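Local coordinates for FEZ-1 protein (Fluoribacter gormanii, PDB 5WCK) that probably hydrolyses beta-lactam antibiotics, as a monomeric subclass B3 metallo-beta-lactamase that carries two zinc ions in its active site, at residues 17-22 with 26-31; 82-87 with 121-126. The protein carries 2 engineered substitutions. All coordinates share one frame; numbering follows the deposited sequence.

Contact 1: residues 17-22 with 26-31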
loop_
_atom_site.group_PDB
_atom_site.type_symbol
_atom_site.label_atom_id
_atom_site.label_comp_id
_atom_site.label_asym_id
_atom_site.label_seq_id
_atom_site.Cartn_x
_atom_site.Cartn_y
_atom_site.Cartn_z
ATOM N N LEU A 17 -4.027 13.282 -6.032
ATOM C CA LEU A 17 -4.120 11.990 -5.362
ATOM C C LEU A 17 -5.499 11.860 -4.716
ATOM O O LEU A 17 -5.906 12.733 -3.924
ATOM C CB LEU A 17 -3.012 11.883 -4.306
ATOM C CG LEU A 17 -3.074 10.656 -3.392
ATOM C CD1 LEU A 17 -2.790 9.387 -4.142
ATOM C CD2 LEU A 17 -2.090 10.809 -2.246
ATOM N N TYR A 18 -6.188 10.773 -5.069
ATOM C CA TYR A 18 -7.551 10.481 -4.647
ATOM C C TYR A 18 -7.588 9.141 -3.913
ATOM O O TYR A 18 -6.813 8.212 -4.201
ATOM C CB TYR A 18 -8.496 10.390 -5.850
ATOM C CG TYR A 18 -8.595 11.662 -6.646
ATOM C CD1 TYR A 18 -7.600 12.047 -7.530
ATOM C CD2 TYR A 18 -9.684 12.513 -6.493
ATOM C CE1 TYR A 18 -7.684 13.234 -8.231
ATOM C CE2 TYR A 18 -9.789 13.693 -7.218
ATOM C CZ TYR A 18 -8.788 14.054 -8.094
ATOM O OH TYR A 18 -8.845 15.232 -8.810
ATOM N N TYR A 19 -8.526 9.046 -2.971
ATOM C CA TYR A 19 -8.855 7.811 -2.298
ATOM C C TYR A 19 -9.992 7.116 -3.060
ATOM O O TYR A 19 -11.053 7.740 -3.262
ATOM C CB TYR A 19 -9.319 8.086 -0.860
ATOM C CG TYR A 19 -9.434 6.818 -0.055
ATOM C CD1 TYR A 19 -8.288 6.180 0.391
ATOM C CD2 TYR A 19 -10.651 6.215 0.224
ATOM C CE1 TYR A 19 -8.349 4.994 1.097
ATOM C CE2 TYR A 19 -10.725 5.012 0.914
ATOM C CZ TYR A 19 -9.570 4.406 1.368
ATOM O OH TYR A 19 -9.593 3.219 2.028
ATOM N N VAL A 20 -9.782 5.859 -3.447
ATOM C CA VAL A 20 -10.805 5.064 -4.139
ATOM C C VAL A 20 -10.951 3.689 -3.491
ATOM O O VAL A 20 -11.371 2.738 -4.138
ATOM C CB VAL A 20 -10.512 4.947 -5.644
ATOM C CG1 VAL A 20 -10.680 6.293 -6.333
ATOM C CG2 VAL A 20 -9.130 4.361 -5.948
ATOM N N GLY A 21 -10.596 3.596 -2.203
ATOM C CA GLY A 21 -10.673 2.343 -1.500
ATOM C C GLY A 21 -11.940 2.175 -0.678
ATOM O O GLY A 21 -12.970 2.810 -0.920
ATOM N N THR A 22 -11.835 1.266 0.284
ATOM C CA THR A 22 -12.920 0.807 1.116
ATOM C C THR A 22 -12.762 1.390 2.528
ATOM O O THR A 22 -11.925 2.239 2.795
ATOM C CB THR A 22 -12.941 -0.726 1.139
ATOM O OG1 THR A 22 -11.844 -1.158 1.967
ATOM C CG2 THR A 22 -12.877 -1.370 -0.230
ATOM N N ALA A 26 -7.178 -0.007 1.587
ATOM C CA ALA A 26 -6.994 1.353 1.032
ATOM C C ALA A 26 -6.438 1.283 -0.387
ATOM O O ALA A 26 -5.459 0.585 -0.623
ATOM C CB ALA A 26 -6.043 2.146 1.888
ATOM N N SER A 27 -7.072 2.018 -1.309
ATOM C CA SER A 27 -6.638 2.111 -2.700
ATOM C C SER A 27 -6.594 3.583 -3.094
ATOM O O SER A 27 -7.374 4.409 -2.579
ATOM C CB SER A 27 -7.553 1.358 -3.634
ATOM O OG SER A 27 -7.520 -0.021 -3.345
ATOM N N TYR A 28 -5.683 3.907 -4.019
ATOM C CA TYR A 28 -5.380 5.275 -4.357
ATOM C C TYR A 28 -5.367 5.432 -5.875
ATOM O O TYR A 28 -4.915 4.544 -6.598
ATOM C CB TYR A 28 -4.028 5.687 -3.759
ATOM C CG TYR A 28 -3.978 5.513 -2.263
ATOM C CD1 TYR A 28 -4.444 6.515 -1.427
ATOM C CD2 TYR A 28 -3.584 4.322 -1.683
ATOM C CE1 TYR A 28 -4.478 6.339 -0.051
ATOM C CE2 TYR A 28 -3.592 4.132 -0.311
ATOM C CZ TYR A 28 -4.041 5.153 0.518
ATOM O OH TYR A 28 -4.074 5.046 1.884
ATOM N N LEU A 29 -5.866 6.571 -6.346
ATOM C CA LEU A 29 -5.882 6.915 -7.763
ATOM C C LEU A 29 -5.086 8.202 -7.949
ATOM O O LEU A 29 -5.344 9.193 -7.275
ATOM C CB LEU A 29 -7.320 7.120 -8.259
ATOM C CG LEU A 29 -7.463 7.258 -9.773
ATOM C CD1 LEU A 29 -7.320 5.907 -10.463
ATOM C CD2 LEU A 29 -8.780 7.913 -10.154
ATOM N N ILE A 30 -4.107 8.159 -8.855
ATOM C CA ILE A 30 -3.313 9.343 -9.188
ATOM C C ILE A 30 -3.713 9.697 -10.622
ATOM O O ILE A 30 -3.550 8.886 -11.526
ATOM C CB ILE A 30 -1.800 9.101 -9.028
ATOM C CG1 ILE A 30 -1.389 8.802 -7.584
ATOM C CG2 ILE A 30 -1.031 10.311 -9.520
ATOM C CD1 ILE A 30 -1.573 7.403 -7.122
ATOM N N VAL A 31 -4.223 10.916 -10.804
ATOM C CA VAL A 31 -4.847 11.343 -12.058
ATOM C C VAL A 31 -3.887 12.302 -12.767
ATOM O O VAL A 31 -3.498 13.324 -12.196
ATOM C CB VAL A 31 -6.209 12.004 -11.804
ATOM C CG1 VAL A 31 -6.787 12.583 -13.088
ATOM C CG2 VAL A 31 -7.177 11.018 -11.178
#

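Contact 2: residues 82-87 with 121-126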
loop_
_atom_site.group_PDB
_atom_site.type_symbol
_atom_site.label_atom_id
_atom_site.label_comp_id
_atom_site.label_asym_id
_atom_site.label_seq_id
_atom_site.Cartn_x
_atom_site.Cartn_y
_atom_site.Cartn_z
ATOM N N LEU A 82 -8.014 -9.264 -12.497
ATOM C CA LEU A 82 -9.263 -8.673 -12.981
ATOM C C LEU A 82 -9.025 -7.262 -13.520
ATOM O O LEU A 82 -9.527 -6.893 -14.576
ATOM C CB LEU A 82 -10.298 -8.611 -11.858
ATOM C CG LEU A 82 -10.887 -9.948 -11.423
ATOM C CD1 LEU A 82 -11.603 -9.770 -10.095
ATOM C CD2 LEU A 82 -11.842 -10.473 -12.499
ATOM N N ILE A 83 -8.254 -6.453 -12.784
ATOM C CA ILE A 83 -7.998 -5.082 -13.231
ATOM C C ILE A 83 -7.241 -5.101 -14.564
ATOM O O ILE A 83 -7.554 -4.318 -15.450
ATOM C CB ILE A 83 -7.287 -4.262 -12.140
ATOM C CG1 ILE A 83 -8.266 -4.067 -10.979
ATOM C CG2 ILE A 83 -6.783 -2.938 -12.706
ATOM C CD1 ILE A 83 -7.775 -3.242 -9.829
ATOM N N LYS A 84 -6.264 -5.988 -14.698
ATOM C CA LYS A 84 -5.477 -6.109 -15.934
ATOM C C LYS A 84 -6.418 -6.525 -17.080
ATOM O O LYS A 84 -6.325 -5.972 -18.182
ATOM C CB LYS A 84 -4.340 -7.119 -15.787
ATOM C CG LYS A 84 -3.219 -6.721 -14.830
ATOM C CD LYS A 84 -2.038 -7.640 -14.920
ATOM C CE LYS A 84 -1.202 -7.428 -16.168
ATOM N NZ LYS A 84 -0.246 -8.533 -16.401
ATOM N N GLN A 85 -7.310 -7.479 -16.819
ATOM C CA GLN A 85 -8.249 -7.982 -17.869
ATOM C C GLN A 85 -9.159 -6.848 -18.341
ATOM O O GLN A 85 -9.452 -6.750 -19.548
ATOM C CB GLN A 85 -9.097 -9.141 -17.347
ATOM C CG GLN A 85 -8.324 -10.452 -17.235
ATOM C CD GLN A 85 -9.073 -11.576 -16.554
ATOM O OE1 GLN A 85 -9.998 -11.373 -15.767
ATOM N NE2 GLN A 85 -8.615 -12.796 -16.794
ATOM N N GLN A 86 -9.634 -6.019 -17.403
ATOM C CA GLN A 86 -10.688 -5.039 -17.648
ATOM C C GLN A 86 -10.127 -3.716 -18.170
ATOM O O GLN A 86 -10.869 -2.982 -18.805
ATOM C CB GLN A 86 -11.531 -4.824 -16.393
ATOM C CG GLN A 86 -12.362 -6.053 -16.027
ATOM C CD GLN A 86 -13.110 -5.927 -14.722
ATOM O OE1 GLN A 86 -13.559 -4.850 -14.337
ATOM N NE2 GLN A 86 -13.218 -7.036 -13.997
ATOM N N THR A 87 -8.839 -3.432 -17.917
ATOM C CA THR A 87 -8.267 -2.093 -18.247
ATOM C C THR A 87 -6.995 -2.159 -19.097
ATOM O O THR A 87 -6.590 -1.128 -19.638
ATOM C CB THR A 87 -7.900 -1.294 -16.987
ATOM O OG1 THR A 87 -6.775 -1.917 -16.346
ATOM C CG2 THR A 87 -9.067 -1.135 -16.040
ATOM N N GLN A 121 -3.145 -15.834 -10.184
ATOM C CA GLN A 121 -1.849 -15.564 -10.784
ATOM C C GLN A 121 -1.974 -14.469 -11.859
ATOM O O GLN A 121 -2.999 -14.325 -12.540
ATOM C CB GLN A 121 -1.271 -16.851 -11.376
ATOM C CG GLN A 121 -1.016 -17.928 -10.332
ATOM C CD GLN A 121 -0.377 -19.168 -10.911
ATOM O OE1 GLN A 121 0.080 -19.182 -12.048
ATOM N NE2 GLN A 121 -0.303 -20.210 -10.102
ATOM N N SER A 122 -0.928 -13.644 -11.958
ATOM C CA SER A 122 -0.858 -12.607 -12.963
ATOM C C SER A 122 0.605 -12.476 -13.384
ATOM O O SER A 122 1.498 -13.046 -12.748
ATOM C CB SER A 122 -1.445 -11.326 -12.444
ATOM O OG SER A 122 -0.662 -10.890 -11.368
ATOM N N THR A 123 0.841 -11.755 -14.482
ATOM C CA THR A 123 2.186 -11.433 -14.873
ATOM C C THR A 123 2.475 -9.985 -14.486
ATOM O O THR A 123 1.581 -9.145 -14.445
ATOM C CB THR A 123 2.379 -11.684 -16.371
ATOM O OG1 THR A 123 1.424 -10.880 -17.055
ATOM C CG2 THR A 123 2.172 -13.131 -16.753
ATOM N N VAL A 124 3.754 -9.739 -14.235
ATOM C CA VAL A 124 4.257 -8.418 -13.908
ATOM C C VAL A 124 4.872 -7.818 -15.180
ATOM O O VAL A 124 5.787 -8.378 -15.781
ATOM C CB VAL A 124 5.246 -8.511 -12.734
ATOM C CG1 VAL A 124 6.014 -7.213 -12.514
ATOM C CG2 VAL A 124 4.526 -8.952 -11.465
ATOM N N ASP A 125 4.402 -6.621 -15.532
ATOM C CA ASP A 125 4.864 -5.922 -16.745
ATOM C C ASP A 125 6.194 -5.184 -16.524
ATOM O O ASP A 125 6.987 -5.045 -17.464
ATOM C CB ASP A 125 3.756 -4.998 -17.230
ATOM C CG ASP A 125 2.527 -5.784 -17.633
ATOM O OD1 ASP A 125 2.663 -6.606 -18.559
ATOM O OD2 ASP A 125 1.475 -5.621 -16.993
ATOM N N LYS A 126 6.459 -4.681 -15.309
ATOM C CA LYS A 126 7.714 -4.072 -15.013
ATOM C C LYS A 126 8.112 -4.396 -13.580
ATOM O O LYS A 126 7.379 -4.127 -12.644
ATOM C CB LYS A 126 7.710 -2.554 -15.191
ATOM C CG LYS A 126 9.091 -1.933 -15.127
ATOM C CD LYS A 126 9.152 -0.445 -15.447
ATOM C CE LYS A 126 10.578 0.071 -15.389
ATOM N NZ LYS A 126 10.707 1.526 -15.640
HETATM O O HOH W 1 -1.534 -11.167 -16.115
HETATM O O HOH W 2 0.783 -8.355 -18.999
#

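Contact 1: residues 17-22 with 26-31
Y19 and Y28 meet on one face of an antiparallel strand pair as an offset edge-to-face couple, the edge of Y19 turned toward the face of Y28 with the planes at 79°. Different first torsions bring the rings together at a slant: CG of Y19 is anti to the backbone N (chi1 -170°), whereas CG of Y28 lies beside its N (chi1 -57°). The touch falls between Y19 CD1 and Y28 CE1, 3.8 Å apart. Farther along, Y19 CE1 packs 3.7 Å from A26 CB, edge packing that probably limits the ring's turning. Y19 OH is held and satisfied by a 2.6 Å hydrogen bond to T22 O, in the carbonyl plane on a lone pair. On the same face, CD1 of L17 touches both CB of Y28 and CG1 of I30. The reverse face carries Y18, whose CE1 lies 3.7 Å from V31 CG2, and L29, whose CB receives both methyls of V20. Y18 and L29 are bonded both ways through their backbones, Y18 N 2.8 Å from L29 O. Beyond them V20 N gives a 2.9 Å hydrogen bond to S27 O. Neighbours hold the polar ends: Y28 OH by G213 O, S27 OG by D42 and N40. The whole is a beta hairpin of the metallo-beta-lactamase fold, its turn end bringing the side chain of A26 to about 6 Å from that of the zinc ligand H215.

Contact 2: residues 82-87 with 121-126
K84 reaches from helix 80-87 to T123 and D125, in the loop that leads into strand 126-128, and so joins helix 80-87 of the metallo-beta-lactamase fold to the approach to an edge strand of its larger sheet. The lysine chain is bent at chi3 (75°), which turns its ammonium group in among several oxygens. K84 NZ gives a hydrogen bond to T123 O at 2.7 Å, coming from 39° above the carbonyl plane. K84 NZ also forms a long salt bridge, 3.4 Å, to D125 OD2, which lies alongside the CE-NZ end of the lysine, the two side chains approaching from opposite directions. Two waters complete the grip. Water 1 accepts from K84 NZ at 2.9 Å. Water 2 accepts from K84 NZ at 2.8 Å. With T123 O they make three acceptors for the three N-H bonds of the ammonium.

The next shell fixes these partners. D125 OD2 has a further partner in Y91 N on strand 90-94, which probably limits how the carboxylate can turn. Y91 is touched by the side chains of K84 and S122 too, and thus lies beside both segments. Backbone and carboxylate are linked to the lysine by solvent as well as directly: water 1 also accepts from T123 N, and water 2 donates to D125 OD1 at 2.6 Å.

In the fold
From the N terminus, contact 1 comes first and closes a very short loop, residues 23-25, as the chain doubles back from strand 17-19 into strand 28-32. Strands 35-39 and 64-68, helix 47-56 and the zinc ligands H71, H73, D75 and H76 follow before contact 2 opens. That contact closes a longer loop of 33 residues, which holds strand 90-94 and helix 95-103. The two are in series, neither nested nor crossed, with centres 18 Å apart. Contact 1 lies toward the 11-14 side of the seven-stranded sheet, contact 2 toward its 126-128 edge. Helix 47-56 packs on the hairpin and, at V47, on L82 and I83 of helix 80-87.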